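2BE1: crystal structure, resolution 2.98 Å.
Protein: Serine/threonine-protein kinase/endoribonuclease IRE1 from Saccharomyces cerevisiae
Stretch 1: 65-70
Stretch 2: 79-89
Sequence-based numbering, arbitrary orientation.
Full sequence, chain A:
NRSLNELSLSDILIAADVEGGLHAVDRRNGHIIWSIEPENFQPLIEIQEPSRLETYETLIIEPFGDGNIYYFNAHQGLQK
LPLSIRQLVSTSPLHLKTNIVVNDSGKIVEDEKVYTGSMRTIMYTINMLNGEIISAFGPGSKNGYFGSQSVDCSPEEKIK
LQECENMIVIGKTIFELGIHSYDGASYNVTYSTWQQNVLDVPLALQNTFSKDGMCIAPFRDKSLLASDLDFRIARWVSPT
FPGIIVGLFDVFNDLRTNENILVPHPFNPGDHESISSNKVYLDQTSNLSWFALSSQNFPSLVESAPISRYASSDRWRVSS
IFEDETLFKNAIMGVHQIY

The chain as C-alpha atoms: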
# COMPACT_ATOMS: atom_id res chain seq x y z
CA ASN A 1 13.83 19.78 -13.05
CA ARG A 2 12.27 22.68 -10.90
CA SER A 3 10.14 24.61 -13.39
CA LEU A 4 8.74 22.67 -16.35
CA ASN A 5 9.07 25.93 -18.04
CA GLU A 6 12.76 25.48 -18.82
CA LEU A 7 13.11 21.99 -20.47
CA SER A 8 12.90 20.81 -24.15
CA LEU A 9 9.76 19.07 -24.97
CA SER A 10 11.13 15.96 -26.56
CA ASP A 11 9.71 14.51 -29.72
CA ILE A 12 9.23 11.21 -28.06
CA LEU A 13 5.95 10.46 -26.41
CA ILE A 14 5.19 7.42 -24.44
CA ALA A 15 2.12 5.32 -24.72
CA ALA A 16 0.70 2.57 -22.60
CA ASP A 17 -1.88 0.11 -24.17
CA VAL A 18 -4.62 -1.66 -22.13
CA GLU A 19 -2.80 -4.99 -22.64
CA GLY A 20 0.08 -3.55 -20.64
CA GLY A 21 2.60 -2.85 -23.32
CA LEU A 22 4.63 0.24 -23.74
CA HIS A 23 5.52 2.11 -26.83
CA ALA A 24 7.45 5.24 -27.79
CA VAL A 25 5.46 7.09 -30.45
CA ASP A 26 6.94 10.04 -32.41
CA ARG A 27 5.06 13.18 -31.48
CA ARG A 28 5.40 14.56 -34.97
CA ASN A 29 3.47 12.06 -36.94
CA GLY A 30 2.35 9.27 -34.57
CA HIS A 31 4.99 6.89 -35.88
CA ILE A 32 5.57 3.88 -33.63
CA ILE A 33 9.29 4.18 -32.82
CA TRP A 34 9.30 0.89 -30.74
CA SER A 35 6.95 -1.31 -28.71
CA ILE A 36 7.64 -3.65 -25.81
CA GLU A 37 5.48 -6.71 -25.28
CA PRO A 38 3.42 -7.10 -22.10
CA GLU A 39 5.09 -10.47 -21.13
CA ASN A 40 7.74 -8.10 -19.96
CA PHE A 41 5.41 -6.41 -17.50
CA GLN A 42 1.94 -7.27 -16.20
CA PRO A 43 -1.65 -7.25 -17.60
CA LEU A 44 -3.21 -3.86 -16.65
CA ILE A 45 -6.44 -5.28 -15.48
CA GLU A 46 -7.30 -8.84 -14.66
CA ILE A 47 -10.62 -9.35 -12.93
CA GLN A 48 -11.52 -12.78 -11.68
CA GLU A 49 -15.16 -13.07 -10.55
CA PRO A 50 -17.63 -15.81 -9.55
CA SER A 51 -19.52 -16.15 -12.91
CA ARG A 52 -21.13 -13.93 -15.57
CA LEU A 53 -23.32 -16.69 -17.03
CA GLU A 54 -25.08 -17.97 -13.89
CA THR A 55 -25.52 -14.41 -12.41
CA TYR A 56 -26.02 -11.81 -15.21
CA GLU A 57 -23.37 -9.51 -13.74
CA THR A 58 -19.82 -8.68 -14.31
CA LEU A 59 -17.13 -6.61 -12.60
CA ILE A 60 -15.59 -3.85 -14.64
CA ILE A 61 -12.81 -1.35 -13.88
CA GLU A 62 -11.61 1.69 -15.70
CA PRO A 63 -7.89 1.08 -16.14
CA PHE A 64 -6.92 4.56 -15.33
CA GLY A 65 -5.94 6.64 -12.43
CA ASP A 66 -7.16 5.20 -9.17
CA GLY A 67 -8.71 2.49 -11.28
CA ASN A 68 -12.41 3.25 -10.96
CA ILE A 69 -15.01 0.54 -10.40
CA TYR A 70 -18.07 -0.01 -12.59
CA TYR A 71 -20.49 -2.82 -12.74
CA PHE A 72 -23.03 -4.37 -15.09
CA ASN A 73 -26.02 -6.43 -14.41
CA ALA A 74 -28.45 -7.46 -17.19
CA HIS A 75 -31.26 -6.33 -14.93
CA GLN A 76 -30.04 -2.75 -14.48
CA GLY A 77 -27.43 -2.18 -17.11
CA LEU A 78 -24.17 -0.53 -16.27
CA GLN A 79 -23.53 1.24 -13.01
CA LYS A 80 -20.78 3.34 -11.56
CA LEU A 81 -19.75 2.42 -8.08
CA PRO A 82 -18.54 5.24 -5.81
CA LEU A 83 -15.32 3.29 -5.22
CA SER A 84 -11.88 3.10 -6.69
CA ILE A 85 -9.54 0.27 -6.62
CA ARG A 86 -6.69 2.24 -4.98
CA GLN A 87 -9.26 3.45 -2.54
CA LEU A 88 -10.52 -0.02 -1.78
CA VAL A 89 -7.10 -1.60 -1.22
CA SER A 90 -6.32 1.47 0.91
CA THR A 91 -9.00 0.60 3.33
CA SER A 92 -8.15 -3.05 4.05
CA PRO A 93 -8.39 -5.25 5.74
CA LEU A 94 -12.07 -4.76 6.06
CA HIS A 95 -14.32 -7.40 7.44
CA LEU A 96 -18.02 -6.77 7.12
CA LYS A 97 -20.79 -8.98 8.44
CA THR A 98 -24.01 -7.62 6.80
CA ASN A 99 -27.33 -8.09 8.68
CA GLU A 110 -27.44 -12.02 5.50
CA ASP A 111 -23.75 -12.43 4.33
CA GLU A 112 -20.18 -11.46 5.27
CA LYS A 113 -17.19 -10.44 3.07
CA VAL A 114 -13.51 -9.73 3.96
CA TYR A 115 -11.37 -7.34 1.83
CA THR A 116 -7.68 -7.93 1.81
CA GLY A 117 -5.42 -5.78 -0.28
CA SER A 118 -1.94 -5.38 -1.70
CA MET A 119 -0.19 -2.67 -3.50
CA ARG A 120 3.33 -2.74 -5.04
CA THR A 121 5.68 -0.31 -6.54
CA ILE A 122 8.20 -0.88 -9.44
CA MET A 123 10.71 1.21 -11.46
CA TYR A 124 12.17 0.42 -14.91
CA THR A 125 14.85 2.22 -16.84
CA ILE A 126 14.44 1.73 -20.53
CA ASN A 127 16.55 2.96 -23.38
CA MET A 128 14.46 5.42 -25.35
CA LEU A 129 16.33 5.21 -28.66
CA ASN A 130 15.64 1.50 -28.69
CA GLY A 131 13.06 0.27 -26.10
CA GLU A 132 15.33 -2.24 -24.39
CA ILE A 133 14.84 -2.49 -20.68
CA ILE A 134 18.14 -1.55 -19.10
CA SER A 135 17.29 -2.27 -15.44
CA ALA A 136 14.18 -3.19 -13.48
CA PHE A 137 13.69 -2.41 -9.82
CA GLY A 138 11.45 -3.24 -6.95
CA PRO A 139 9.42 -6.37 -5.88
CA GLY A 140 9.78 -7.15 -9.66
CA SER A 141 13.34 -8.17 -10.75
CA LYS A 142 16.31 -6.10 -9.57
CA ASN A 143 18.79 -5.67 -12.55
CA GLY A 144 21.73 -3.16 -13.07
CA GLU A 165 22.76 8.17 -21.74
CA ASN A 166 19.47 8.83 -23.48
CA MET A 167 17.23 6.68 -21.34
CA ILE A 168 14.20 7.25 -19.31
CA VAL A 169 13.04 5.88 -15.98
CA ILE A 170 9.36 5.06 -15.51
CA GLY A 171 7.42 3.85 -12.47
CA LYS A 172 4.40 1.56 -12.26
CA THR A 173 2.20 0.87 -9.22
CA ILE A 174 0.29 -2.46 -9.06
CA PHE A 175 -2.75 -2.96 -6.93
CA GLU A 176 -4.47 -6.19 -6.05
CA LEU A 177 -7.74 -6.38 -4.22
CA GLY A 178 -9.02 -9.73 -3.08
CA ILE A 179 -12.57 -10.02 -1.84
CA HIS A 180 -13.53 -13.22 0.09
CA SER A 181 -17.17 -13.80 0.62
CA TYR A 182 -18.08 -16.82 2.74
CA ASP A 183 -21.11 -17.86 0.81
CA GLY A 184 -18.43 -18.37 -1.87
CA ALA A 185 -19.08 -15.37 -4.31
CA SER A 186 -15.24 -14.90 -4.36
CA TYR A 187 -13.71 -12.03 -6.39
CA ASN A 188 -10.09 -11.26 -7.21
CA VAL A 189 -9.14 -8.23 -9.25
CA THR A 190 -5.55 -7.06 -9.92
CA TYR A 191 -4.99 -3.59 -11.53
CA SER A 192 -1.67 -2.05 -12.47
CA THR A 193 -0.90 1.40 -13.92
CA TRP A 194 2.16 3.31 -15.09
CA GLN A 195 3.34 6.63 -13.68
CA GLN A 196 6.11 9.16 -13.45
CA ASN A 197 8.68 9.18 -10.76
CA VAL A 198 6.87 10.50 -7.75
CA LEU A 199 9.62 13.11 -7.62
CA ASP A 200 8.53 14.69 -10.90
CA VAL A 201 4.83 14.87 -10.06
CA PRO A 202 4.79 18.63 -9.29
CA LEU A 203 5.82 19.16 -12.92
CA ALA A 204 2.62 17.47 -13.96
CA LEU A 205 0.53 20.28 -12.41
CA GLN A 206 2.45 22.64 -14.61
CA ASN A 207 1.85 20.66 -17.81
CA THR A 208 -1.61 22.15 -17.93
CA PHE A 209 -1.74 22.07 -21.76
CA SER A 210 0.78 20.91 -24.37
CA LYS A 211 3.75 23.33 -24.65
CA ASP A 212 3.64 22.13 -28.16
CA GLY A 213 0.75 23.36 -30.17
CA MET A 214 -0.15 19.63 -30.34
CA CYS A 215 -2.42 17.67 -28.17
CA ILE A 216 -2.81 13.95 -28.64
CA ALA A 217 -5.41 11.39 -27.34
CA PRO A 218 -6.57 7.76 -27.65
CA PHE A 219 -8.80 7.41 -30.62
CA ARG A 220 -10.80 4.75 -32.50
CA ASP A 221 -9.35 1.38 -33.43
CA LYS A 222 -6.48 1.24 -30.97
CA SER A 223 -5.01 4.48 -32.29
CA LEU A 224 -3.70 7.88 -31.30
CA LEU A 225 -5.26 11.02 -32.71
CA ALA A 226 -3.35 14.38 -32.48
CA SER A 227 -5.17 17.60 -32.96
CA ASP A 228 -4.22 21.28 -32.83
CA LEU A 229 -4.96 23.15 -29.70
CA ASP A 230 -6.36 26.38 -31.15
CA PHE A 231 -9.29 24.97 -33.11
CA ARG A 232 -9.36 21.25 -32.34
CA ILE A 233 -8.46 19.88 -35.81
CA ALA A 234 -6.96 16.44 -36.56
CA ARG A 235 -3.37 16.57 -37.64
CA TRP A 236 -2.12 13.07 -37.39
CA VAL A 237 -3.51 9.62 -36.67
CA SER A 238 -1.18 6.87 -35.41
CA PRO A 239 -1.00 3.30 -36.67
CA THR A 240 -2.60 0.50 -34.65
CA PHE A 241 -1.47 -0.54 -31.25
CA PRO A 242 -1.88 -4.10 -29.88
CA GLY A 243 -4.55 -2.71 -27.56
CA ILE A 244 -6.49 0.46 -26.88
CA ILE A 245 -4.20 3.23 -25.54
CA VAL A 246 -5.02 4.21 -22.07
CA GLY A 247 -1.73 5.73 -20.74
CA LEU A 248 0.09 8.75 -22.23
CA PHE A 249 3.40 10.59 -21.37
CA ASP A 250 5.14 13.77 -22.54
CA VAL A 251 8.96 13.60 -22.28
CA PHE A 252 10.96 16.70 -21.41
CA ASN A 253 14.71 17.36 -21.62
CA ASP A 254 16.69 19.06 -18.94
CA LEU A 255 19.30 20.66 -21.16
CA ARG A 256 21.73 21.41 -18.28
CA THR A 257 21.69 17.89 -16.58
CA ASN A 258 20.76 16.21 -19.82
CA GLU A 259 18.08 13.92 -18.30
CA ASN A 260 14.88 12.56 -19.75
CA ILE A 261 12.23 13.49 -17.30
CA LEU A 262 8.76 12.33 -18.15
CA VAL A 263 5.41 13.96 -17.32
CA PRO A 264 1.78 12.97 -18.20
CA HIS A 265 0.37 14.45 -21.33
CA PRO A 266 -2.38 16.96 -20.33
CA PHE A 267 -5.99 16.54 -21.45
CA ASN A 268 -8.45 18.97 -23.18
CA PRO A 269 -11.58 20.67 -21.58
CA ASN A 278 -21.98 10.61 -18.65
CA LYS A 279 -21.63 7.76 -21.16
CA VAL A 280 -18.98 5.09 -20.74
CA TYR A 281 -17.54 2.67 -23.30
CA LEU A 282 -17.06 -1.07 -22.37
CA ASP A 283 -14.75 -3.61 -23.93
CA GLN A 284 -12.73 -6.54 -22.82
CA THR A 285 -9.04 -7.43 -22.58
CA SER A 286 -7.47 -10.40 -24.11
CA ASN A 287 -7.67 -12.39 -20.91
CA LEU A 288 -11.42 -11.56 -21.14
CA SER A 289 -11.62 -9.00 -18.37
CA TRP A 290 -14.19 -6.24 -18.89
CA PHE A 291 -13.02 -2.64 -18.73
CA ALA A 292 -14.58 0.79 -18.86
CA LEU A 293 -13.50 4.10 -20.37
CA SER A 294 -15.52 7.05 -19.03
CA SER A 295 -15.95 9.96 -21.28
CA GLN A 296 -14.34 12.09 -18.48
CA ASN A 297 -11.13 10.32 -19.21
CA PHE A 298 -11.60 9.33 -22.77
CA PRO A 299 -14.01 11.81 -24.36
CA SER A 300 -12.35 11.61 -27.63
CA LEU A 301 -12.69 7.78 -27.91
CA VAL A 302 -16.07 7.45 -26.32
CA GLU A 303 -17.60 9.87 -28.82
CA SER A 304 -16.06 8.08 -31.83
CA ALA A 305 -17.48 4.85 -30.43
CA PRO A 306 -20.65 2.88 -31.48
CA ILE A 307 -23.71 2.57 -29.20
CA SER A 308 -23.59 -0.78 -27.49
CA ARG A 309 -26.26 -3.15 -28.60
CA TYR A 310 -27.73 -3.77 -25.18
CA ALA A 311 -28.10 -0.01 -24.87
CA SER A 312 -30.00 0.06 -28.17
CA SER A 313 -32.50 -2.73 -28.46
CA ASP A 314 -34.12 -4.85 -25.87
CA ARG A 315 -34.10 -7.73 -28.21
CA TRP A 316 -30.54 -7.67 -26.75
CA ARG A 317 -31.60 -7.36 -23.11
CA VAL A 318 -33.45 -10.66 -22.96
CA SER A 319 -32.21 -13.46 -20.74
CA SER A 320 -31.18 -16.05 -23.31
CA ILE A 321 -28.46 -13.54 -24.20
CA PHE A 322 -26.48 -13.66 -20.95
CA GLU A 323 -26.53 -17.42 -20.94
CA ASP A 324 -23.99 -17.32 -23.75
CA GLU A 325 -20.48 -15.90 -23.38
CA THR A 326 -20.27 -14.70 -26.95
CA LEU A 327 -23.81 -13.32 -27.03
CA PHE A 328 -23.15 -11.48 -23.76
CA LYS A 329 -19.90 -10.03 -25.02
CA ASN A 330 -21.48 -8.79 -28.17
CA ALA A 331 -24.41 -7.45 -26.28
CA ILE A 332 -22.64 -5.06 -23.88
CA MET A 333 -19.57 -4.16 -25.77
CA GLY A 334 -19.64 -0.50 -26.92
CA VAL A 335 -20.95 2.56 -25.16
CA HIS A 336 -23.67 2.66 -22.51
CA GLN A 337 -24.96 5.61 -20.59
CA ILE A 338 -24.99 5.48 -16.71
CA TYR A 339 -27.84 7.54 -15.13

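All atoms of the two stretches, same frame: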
# COMPACT_ATOMS: atom_id res chain seq x y z
N GLY A 65 -5.98 6.03 -13.71
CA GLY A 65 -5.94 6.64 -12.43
C GLY A 65 -6.03 5.65 -11.30
O GLY A 65 -5.34 4.61 -11.29
N ASP A 66 -6.90 6.00 -10.34
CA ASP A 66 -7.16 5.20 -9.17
C ASP A 66 -7.71 3.85 -9.51
O ASP A 66 -7.89 3.02 -8.64
CB ASP A 66 -8.16 5.90 -8.31
CG ASP A 66 -7.51 6.90 -7.34
OD1 ASP A 66 -6.26 6.99 -7.26
OD2 ASP A 66 -8.27 7.60 -6.62
N GLY A 67 -7.97 3.64 -10.80
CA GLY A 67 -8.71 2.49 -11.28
C GLY A 67 -10.14 2.44 -10.77
O GLY A 67 -10.47 1.70 -9.80
N ASN A 68 -11.02 3.22 -11.40
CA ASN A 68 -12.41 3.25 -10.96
C ASN A 68 -13.29 2.02 -11.20
O ASN A 68 -13.17 1.33 -12.19
CB ASN A 68 -13.07 4.47 -11.51
CG ASN A 68 -13.88 5.16 -10.46
OD1 ASN A 68 -13.65 6.36 -10.19
ND2 ASN A 68 -14.82 4.40 -9.80
N ILE A 69 -14.21 1.74 -10.30
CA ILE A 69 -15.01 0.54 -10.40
C ILE A 69 -16.41 0.79 -10.92
O ILE A 69 -17.17 1.60 -10.33
CB ILE A 69 -15.18 -0.12 -9.07
CG1 ILE A 69 -13.81 -0.51 -8.56
CG2 ILE A 69 -16.26 -1.26 -9.17
CD1 ILE A 69 -13.77 -0.53 -7.12
N TYR A 70 -16.73 0.08 -12.00
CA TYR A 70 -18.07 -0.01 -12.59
C TYR A 70 -18.65 -1.42 -12.56
O TYR A 70 -17.98 -2.41 -12.26
CB TYR A 70 -17.99 0.33 -14.03
CG TYR A 70 -17.75 1.75 -14.27
CD1 TYR A 70 -18.79 2.59 -14.54
CD2 TYR A 70 -16.49 2.27 -14.30
CE1 TYR A 70 -18.59 3.92 -14.82
CE2 TYR A 70 -16.27 3.61 -14.59
CZ TYR A 70 -17.33 4.44 -14.84
OH TYR A 70 -17.14 5.80 -15.09
N GLN A 79 -23.61 0.26 -14.08
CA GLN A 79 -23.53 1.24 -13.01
C GLN A 79 -22.14 1.67 -12.58
O GLN A 79 -21.17 0.93 -12.74
CB GLN A 79 -24.34 0.75 -11.85
CG GLN A 79 -25.79 0.97 -12.11
CD GLN A 79 -26.66 -0.08 -11.42
OE1 GLN A 79 -27.86 -0.17 -11.73
NE2 GLN A 79 -26.06 -0.91 -10.50
N LYS A 80 -22.04 2.88 -12.06
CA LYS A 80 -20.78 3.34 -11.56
C LYS A 80 -20.76 3.23 -10.06
O LYS A 80 -21.57 3.85 -9.39
CB LYS A 80 -20.48 4.77 -11.97
CG LYS A 80 -19.09 5.18 -11.62
CD LYS A 80 -18.76 6.47 -12.30
CE LYS A 80 -17.57 7.16 -11.61
NZ LYS A 80 -17.47 6.78 -10.19
N LEU A 81 -19.86 2.44 -9.51
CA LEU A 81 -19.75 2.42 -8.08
C LEU A 81 -18.94 3.62 -7.65
O LEU A 81 -18.04 4.09 -8.40
CB LEU A 81 -19.08 1.15 -7.63
CG LEU A 81 -19.96 -0.06 -7.84
CD1 LEU A 81 -19.40 -1.08 -6.93
CD2 LEU A 81 -21.35 0.30 -7.43
N PRO A 82 -19.25 4.11 -6.43
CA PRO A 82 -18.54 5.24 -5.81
C PRO A 82 -17.24 4.78 -5.15
O PRO A 82 -16.95 5.16 -4.05
CB PRO A 82 -19.56 5.73 -4.76
CG PRO A 82 -20.32 4.49 -4.35
CD PRO A 82 -20.32 3.57 -5.56
N LEU A 83 -16.47 3.96 -5.83
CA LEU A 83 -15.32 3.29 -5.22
C LEU A 83 -14.26 3.19 -6.26
O LEU A 83 -14.57 3.20 -7.47
CB LEU A 83 -15.71 1.88 -4.77
CG LEU A 83 -16.84 1.76 -3.73
CD1 LEU A 83 -16.98 0.30 -3.34
CD2 LEU A 83 -16.63 2.66 -2.47
N SER A 84 -13.02 3.07 -5.82
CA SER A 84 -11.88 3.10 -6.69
C SER A 84 -11.07 1.92 -6.25
O SER A 84 -11.08 1.51 -5.09
CB SER A 84 -11.20 4.46 -6.48
OG SER A 84 -9.81 4.45 -6.14
N ILE A 85 -10.34 1.32 -7.14
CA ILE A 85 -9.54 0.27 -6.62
C ILE A 85 -8.45 0.68 -5.67
O ILE A 85 -8.31 0.03 -4.70
CB ILE A 85 -9.02 -0.63 -7.65
CG1 ILE A 85 -9.97 -1.80 -7.69
CG2 ILE A 85 -7.63 -1.16 -7.26
CD1 ILE A 85 -9.83 -2.54 -8.89
N ARG A 86 -7.67 1.73 -5.94
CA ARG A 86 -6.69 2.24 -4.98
C ARG A 86 -7.44 2.35 -3.68
O ARG A 86 -7.12 1.69 -2.70
CB ARG A 86 -6.12 3.60 -5.38
CG ARG A 86 -5.64 4.44 -4.16
CD ARG A 86 -5.02 5.75 -4.54
NE ARG A 86 -3.59 5.55 -4.77
CZ ARG A 86 -2.98 5.48 -5.98
NH1 ARG A 86 -3.63 5.63 -7.17
NH2 ARG A 86 -1.66 5.27 -6.02
N GLN A 87 -8.49 3.15 -3.71
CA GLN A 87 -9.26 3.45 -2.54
C GLN A 87 -9.73 2.22 -1.81
O GLN A 87 -9.71 2.20 -0.61
CB GLN A 87 -10.45 4.27 -2.95
CG GLN A 87 -11.44 4.67 -1.86
CD GLN A 87 -12.82 4.85 -2.48
OE1 GLN A 87 -13.73 4.00 -2.29
NE2 GLN A 87 -12.98 5.93 -3.33
N LEU A 88 -10.15 1.19 -2.51
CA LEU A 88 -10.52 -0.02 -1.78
C LEU A 88 -9.34 -0.70 -1.04
O LEU A 88 -9.37 -0.84 0.16
CB LEU A 88 -11.22 -0.99 -2.71
CG LEU A 88 -12.55 -1.55 -2.22
CD1 LEU A 88 -13.54 -0.44 -1.92
CD2 LEU A 88 -13.02 -2.35 -3.36
N VAL A 89 -8.32 -1.09 -1.77
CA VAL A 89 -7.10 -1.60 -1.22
C VAL A 89 -6.67 -0.76 -0.05
O VAL A 89 -6.25 -1.30 0.96
CB VAL A 89 -5.96 -1.56 -2.25
CG1 VAL A 89 -4.61 -1.77 -1.57
CG2 VAL A 89 -6.19 -2.60 -3.37

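Stretch 2 enters the contact as a strand running roughly antiparallel to strand 68-70. Gln-79 sits at its margin: its CA-to-CB bond points away from stretch 1, and it contributes mainly backbone, with its O 3.2 Å from Tyr-70 CA.

Lys-80 pairs with Tyr-70 in a non-hydrogen-bonded antiparallel bridge, so both side chains rise from the same face of the sheet. The long aliphatic part of the lysine suits this place: CG lies over one face of the Tyr-70 ring, 3.9 Å from its centroid, in a CH-pi contact, and CD comes within 3.3 Å of Tyr-70 OH. Lys-80 NZ is left 5.7 Å from the centroid of the Tyr-70 ring, too far for more than a weak cation-pi attraction.

Leu-81 serves the sheet twice. Its backbone N donates to Ile-69 O at 2.9 Å; its CA-to-CB bond points toward stretch 1, and its CD1 lies 3.9 Å from Ile-69 CG2. At Pro-82 the chain turns a corner; lacking an amide hydrogen, proline has no backbone donor to leave unpaired here, and it makes no contact with stretch 1.

Leu-83 resumes the pairing by accepting from Ile-69: N of Ile-69 lies 3.2 Å from Leu-83 O. Ile-69 is thus bonded through its N to Leu-83 and through its O to Leu-81, and the extra residues accommodated on stretch 2 form a beta bulge. The CB of Leu-83 also packs 3.9 Å from Ile-69 CD1.

Ser-84 bridges to Asn-68, with CA atoms 4.3 Å apart, and then caps the helix that follows. Its short hydroxyl side chain can reach back to the backbone, and OG accepts from Gln-87 N at 3.1 Å. The same OG donates a weak hydrogen bond to Asp-66 O at 3.5 Å.

The first turn of the helix remains tied to the loop of stretch 1. Ile-85 N donates to Gly-67 O at 2.7 Å in a nearly straight bond, while Ile-85 CG1 packs 4.0 Å from Ile-69 CD1. Gly-67 has positive phi, which favours glycine.

Arg-86 grips Asp-66 by two routes: its N donates to Asp-66 O at 3.0 Å, almost perfectly linear, and its NH1 forms a salt bridge with Asp-66 OD1, also at 3.0 Å. The carboxylate oxygen lies at the guanidinium edge, near its plane, where the N-H groups point.

Farther along, Leu-88 extends the apolar cluster, its CD2 4.2 Å from Ile-69 CD1, whereas Val-89 is out of reach.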